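Local coordinates for protein glycosyl hydrolase family 88 (Pedobacter heparinus, PDB 3WIW) that cleaves the unsaturated glucuronyl residue from heparin-derived oligosaccharides as a glycoside hydrolase built on an alpha6/alpha6-barrel, at residues Thr81-Tyr86 against Tyr129-Asp134; Tyr214-Val219 against Arg246-Gly251. All blocks are in the same frame, centred on the assembly; numbering follows the deposited sequence.

Contact 1 of 2, residues Thr81-Tyr86 against Tyr129-Asp134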
# COMPACT_ATOMS: atom_id res chain seq x y z
N THR A 81 -0.48 -0.17 -11.09
CA THR A 81 0.75 -0.88 -11.46
C THR A 81 1.08 -0.65 -12.93
O THR A 81 2.26 -0.47 -13.30
CB THR A 81 0.63 -2.38 -11.13
OG1 THR A 81 0.22 -2.49 -9.76
CG2 THR A 81 1.97 -3.09 -11.31
N LEU A 82 0.05 -0.59 -13.78
CA LEU A 82 0.24 -0.25 -15.18
C LEU A 82 0.82 1.17 -15.33
O LEU A 82 1.75 1.38 -16.13
CB LEU A 82 -1.07 -0.39 -15.96
CG LEU A 82 -1.59 -1.81 -16.22
CD1 LEU A 82 -3.00 -1.76 -16.78
CD2 LEU A 82 -0.64 -2.58 -17.16
N TRP A 83 0.31 2.14 -14.57
CA TRP A 83 0.89 3.48 -14.60
C TRP A 83 2.36 3.45 -14.21
O TRP A 83 3.21 4.06 -14.86
CB TRP A 83 0.12 4.47 -13.70
CG TRP A 83 -1.23 4.83 -14.26
CD1 TRP A 83 -2.44 4.50 -13.74
CD2 TRP A 83 -1.49 5.53 -15.49
NE1 TRP A 83 -3.45 4.99 -14.54
CE2 TRP A 83 -2.89 5.61 -15.63
CE3 TRP A 83 -0.67 6.09 -16.48
CZ2 TRP A 83 -3.50 6.23 -16.73
CZ3 TRP A 83 -1.27 6.70 -17.57
CH2 TRP A 83 -2.68 6.79 -17.67
N TYR A 84 2.67 2.74 -13.13
CA TYR A 84 4.07 2.62 -12.73
C TYR A 84 4.95 1.92 -13.78
O TYR A 84 6.08 2.34 -14.03
CB TYR A 84 4.17 1.91 -11.38
CG TYR A 84 3.77 2.72 -10.16
CD1 TYR A 84 3.68 4.13 -10.20
CD2 TYR A 84 3.46 2.08 -8.97
CE1 TYR A 84 3.32 4.85 -9.06
CE2 TYR A 84 3.10 2.78 -7.84
CZ TYR A 84 3.05 4.16 -7.87
OH TYR A 84 2.70 4.86 -6.73
N GLY A 85 4.44 0.87 -14.41
CA GLY A 85 5.15 0.19 -15.48
C GLY A 85 5.43 1.15 -16.62
O GLY A 85 6.52 1.14 -17.18
N TYR A 86 4.46 2.01 -16.94
CA TYR A 86 4.66 3.04 -17.96
C TYR A 86 5.75 4.03 -17.55
O TYR A 86 6.62 4.38 -18.35
CB TYR A 86 3.35 3.78 -18.23
CG TYR A 86 3.52 5.02 -19.07
CD1 TYR A 86 4.09 4.96 -20.33
CD2 TYR A 86 3.09 6.26 -18.61
CE1 TYR A 86 4.25 6.09 -21.12
CE2 TYR A 86 3.24 7.38 -19.38
CZ TYR A 86 3.82 7.31 -20.63
OH TYR A 86 3.95 8.45 -21.38
N TYR A 129 -3.98 10.88 -13.22
CA TYR A 129 -4.01 12.33 -13.32
C TYR A 129 -2.61 12.92 -13.12
O TYR A 129 -2.23 13.87 -13.81
CB TYR A 129 -4.99 12.94 -12.33
CG TYR A 129 -5.21 14.41 -12.58
CD1 TYR A 129 -5.79 14.86 -13.78
CD2 TYR A 129 -4.82 15.36 -11.64
CE1 TYR A 129 -5.98 16.21 -14.03
CE2 TYR A 129 -5.01 16.72 -11.89
CZ TYR A 129 -5.60 17.12 -13.08
OH TYR A 129 -5.82 18.45 -13.37
N ARG A 130 -1.83 12.33 -12.21
CA ARG A 130 -0.48 12.81 -11.98
C ARG A 130 0.37 12.61 -13.24
O ARG A 130 1.10 13.52 -13.68
CB ARG A 130 0.15 12.07 -10.79
CG ARG A 130 1.59 12.48 -10.53
CD ARG A 130 2.21 11.68 -9.38
NE ARG A 130 2.08 10.24 -9.60
CZ ARG A 130 2.90 9.53 -10.37
NH1 ARG A 130 3.95 10.12 -10.96
NH2 ARG A 130 2.68 8.24 -10.55
N VAL A 131 0.27 11.44 -13.84
CA VAL A 131 1.10 11.11 -15.00
C VAL A 131 0.70 11.93 -16.25
O VAL A 131 1.57 12.44 -16.96
CB VAL A 131 1.09 9.59 -15.28
CG1 VAL A 131 1.76 9.28 -16.62
CG2 VAL A 131 1.79 8.82 -14.13
N THR A 132 -0.60 12.07 -16.50
CA THR A 132 -1.08 12.60 -17.77
C THR A 132 -1.60 14.04 -17.71
O THR A 132 -1.63 14.71 -18.74
CB THR A 132 -2.21 11.73 -18.34
OG1 THR A 132 -3.40 11.91 -17.55
CG2 THR A 132 -1.82 10.25 -18.40
N GLY A 133 -2.04 14.48 -16.54
CA GLY A 133 -2.71 15.77 -16.41
C GLY A 133 -4.05 15.86 -17.14
O GLY A 133 -4.61 16.94 -17.30
N ASP A 134 -4.57 14.73 -17.61
CA ASP A 134 -5.81 14.72 -18.40
C ASP A 134 -7.03 14.92 -17.51
O ASP A 134 -7.24 14.16 -16.54
CB ASP A 134 -5.92 13.41 -19.18
CG ASP A 134 -6.98 13.47 -20.28
OD1 ASP A 134 -8.00 14.14 -20.09
OD2 ASP A 134 -6.78 12.82 -21.33

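Contact 2 of 2, residues Tyr214-Val219 against Arg246-Gly251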
# COMPACT_ATOMS: atom_id res chain seq x y z
N TYR A 214 6.42 0.71 19.82
CA TYR A 214 6.15 1.21 18.46
C TYR A 214 5.60 0.16 17.50
O TYR A 214 5.41 0.45 16.31
CB TYR A 214 7.35 1.94 17.83
CG TYR A 214 7.77 3.16 18.60
CD1 TYR A 214 7.08 4.36 18.47
CD2 TYR A 214 8.86 3.11 19.47
CE1 TYR A 214 7.47 5.50 19.18
CE2 TYR A 214 9.25 4.22 20.19
CZ TYR A 214 8.57 5.42 20.05
OH TYR A 214 8.99 6.52 20.77
N SER A 215 5.31 -1.04 17.99
CA SER A 215 4.44 -1.94 17.22
C SER A 215 3.02 -1.36 17.16
O SER A 215 2.62 -0.56 18.02
CB SER A 215 4.40 -3.34 17.84
OG SER A 215 3.80 -3.35 19.13
N SER A 216 2.27 -1.76 16.15
CA SER A 216 0.91 -1.28 16.03
C SER A 216 -0.12 -2.40 16.23
O SER A 216 0.13 -3.56 15.85
CB SER A 216 0.67 -0.58 14.68
OG SER A 216 1.07 -1.41 13.58
N TYR A 217 -1.28 -2.03 16.78
CA TYR A 217 -2.51 -2.81 16.71
C TYR A 217 -3.06 -2.80 15.29
O TYR A 217 -2.71 -1.93 14.47
CB TYR A 217 -3.59 -2.18 17.60
CG TYR A 217 -3.30 -2.27 19.08
CD1 TYR A 217 -3.55 -3.44 19.79
CD2 TYR A 217 -2.75 -1.19 19.78
CE1 TYR A 217 -3.28 -3.54 21.13
CE2 TYR A 217 -2.48 -1.27 21.12
CZ TYR A 217 -2.75 -2.45 21.80
OH TYR A 217 -2.49 -2.57 23.12
N HIS A 218 -3.98 -3.70 15.00
CA HIS A 218 -4.68 -3.62 13.73
C HIS A 218 -5.87 -2.67 13.83
O HIS A 218 -5.96 -1.70 13.07
CB HIS A 218 -5.09 -5.01 13.22
CG HIS A 218 -5.48 -5.02 11.78
ND1 HIS A 218 -5.74 -6.17 11.07
CD2 HIS A 218 -5.65 -3.99 10.91
CE1 HIS A 218 -6.06 -5.86 9.83
NE2 HIS A 218 -6.01 -4.54 9.71
N VAL A 219 -6.79 -2.93 14.77
CA VAL A 219 -8.04 -2.20 14.91
C VAL A 219 -8.10 -1.49 16.24
O VAL A 219 -7.90 -2.09 17.30
CB VAL A 219 -9.24 -3.15 14.84
CG1 VAL A 219 -10.58 -2.39 14.84
CG2 VAL A 219 -9.16 -3.98 13.61
N ARG A 246 2.09 -6.75 7.55
CA ARG A 246 1.62 -5.75 6.61
C ARG A 246 1.08 -4.52 7.36
O ARG A 246 1.26 -3.40 6.91
CB ARG A 246 0.64 -6.33 5.58
CG ARG A 246 0.25 -5.29 4.53
CD ARG A 246 -0.43 -5.93 3.32
NE ARG A 246 -1.71 -6.58 3.62
CZ ARG A 246 -1.88 -7.91 3.71
NH1 ARG A 246 -0.85 -8.75 3.60
NH2 ARG A 246 -3.09 -8.40 3.96
N GLY A 247 0.47 -4.73 8.51
CA GLY A 247 0.05 -3.61 9.34
C GLY A 247 1.21 -2.76 9.81
O GLY A 247 1.11 -1.53 9.81
N GLN A 248 2.31 -3.39 10.22
CA GLN A 248 3.48 -2.61 10.62
C GLN A 248 3.96 -1.78 9.43
O GLN A 248 4.33 -0.60 9.60
CB GLN A 248 4.62 -3.50 11.12
CG GLN A 248 4.25 -4.53 12.19
CD GLN A 248 3.39 -3.95 13.32
OE1 GLN A 248 3.85 -3.12 14.12
NE2 GLN A 248 2.14 -4.39 13.39
N ALA A 249 3.94 -2.39 8.24
CA ALA A 249 4.35 -1.73 7.00
C ALA A 249 3.43 -0.54 6.68
O ALA A 249 3.92 0.54 6.35
CB ALA A 249 4.33 -2.71 5.84
N TRP A 250 2.11 -0.72 6.80
CA TRP A 250 1.19 0.40 6.53
C TRP A 250 1.48 1.56 7.49
O TRP A 250 1.39 2.72 7.10
CB TRP A 250 -0.24 -0.01 6.76
CG TRP A 250 -0.88 -1.03 5.85
CD1 TRP A 250 -1.83 -1.94 6.26
CD2 TRP A 250 -0.77 -1.18 4.41
NE1 TRP A 250 -2.27 -2.68 5.19
CE2 TRP A 250 -1.66 -2.22 4.04
CE3 TRP A 250 0.01 -0.57 3.41
CZ2 TRP A 250 -1.84 -2.64 2.71
CZ3 TRP A 250 -0.16 -1.00 2.07
CH2 TRP A 250 -1.08 -2.03 1.74
N GLY A 251 1.82 1.27 8.75
CA GLY A 251 2.19 2.30 9.71
C GLY A 251 3.44 3.05 9.28
O GLY A 251 3.44 4.29 9.25
O HOH W 1 5.21 -0.70 13.81
O HOH W 2 3.25 0.25 12.22

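Contact 1 of 2, residues Thr81-Tyr86 against Tyr129-Asp134
W83 meets V131 and T132 in a helix-to-helix contact of the alpha6/alpha6-barrel, where the side chains of helix 77-89 pack on the C-terminal turn of helix 117-132. No hydrogen bond crosses between 81-86 and 129-134; the contact is made mostly by aromatic rings against the methyl groups of V131 and T132. The six-membered part of the W83 indole does most of the work: its CH2 lies 3.6 Å from CG2 of T132, and its CE3 lies 4.0 Å from CG1 of V131, so the two methyl groups lean obliquely on neighbouring stretches of the ring. At the other end of the indole, NE1 is hydrogen-bonded to OG1 of T102. An alanine in place of W83 would probably open a gap between the two helices, leaving the methyls of V131 and T132 without their ring and the T102 hydroxyl without this donor.

V131 CG1, anti to the backbone N (chi1 170°), also reaches the rim of the Y86 ring, coming within 3.7 Å of CE2 in the plane of the ring. On the other flank the R130 chain bends at chi3 and brings NH2 to 3.8 Å from CE1 at the edge of Y84. NH1 of R130 forms a salt bridge with E87 and NH2 a hydrogen bond with N127, while the Y84 hydroxyl bonds E383 of helix 375-392. Helix 117-132 ends here in a turn through G133, which has positive phi. T132 OG1 bonds A128 O, one turn back, and closes an ST turn by accepting from D134 N at 3.1 Å.

Contact 2 of 2, residues Tyr214-Val219 against Arg246-Gly251
Q248 grips the backbone of S216 with both ends of its carboxamide. S216 N donates to Q248 OE1 at 2.9 Å, arriving in the carbonyl plane on a lone pair, and Q248 NE2 returns a longer, nearly straight bond of 3.3 Å to S216 O (N-H...O angle 173°). S216 O lies almost in the plane of the Q248 amide, although NE2 stands 22° out of the plane of the S216 carbonyl. NE2 also donates to W244 O, so bonds at both ends hold the amide against rotation. The S216 hydroxyl sits beside the carboxamide, with OG 3.2 Å from Q248 NE2.

Two waters extend the polar network. One donates to Y214 O and to Q248 OE1, 2.8 Å from the latter, giving that oxygen a second firm donor besides S216 N; the other donates to Q248 O and hydrogen-bonds with S216 OG. The glutamine chain folds back at chi2 (-46°), which turns its amide off the helix and towards the 214-219 loop. Packing is close around it: CA of S215 comes 3.4 Å from Q248 OE1, and F277 of helix 265-279 touches both S215 and Q248. G247 faces the loop without a side chain, and its O lies 3.8 Å from S216 OG.

Helix 245-262 also carries R246 and W250, predicted substrate-binding residues, while H218 of the loop hydrogen-bonds D174, the predicted proton donor. The paired bonds from Q248 to S216 thus tie helix 245-262 to the loop leading into strand 219-222, beside the probable active site of this family 88 glycoside hydrolase.

Both segments of contact 1 precede those of contact 2 along the chain, and the two contacts lie on opposite sides of its centre, with their own centres 29 Å apart and their nearest atoms about 11 Å apart, so they do not touch. They share no helix: contact 1 joins helices 77-89 and 117-132, whereas contact 2 joins helix 245-262 to the loop between helix 192-208 and strand 219-222. The alpha6/alpha6-barrel spans both. Contact 2 includes two residues of the predicted substrate site and so lies at the probable active site, while contact 1 joins two helices of the barrel further from the centre of the chain. The Y84 side chain lies about 11 Å from that of W250.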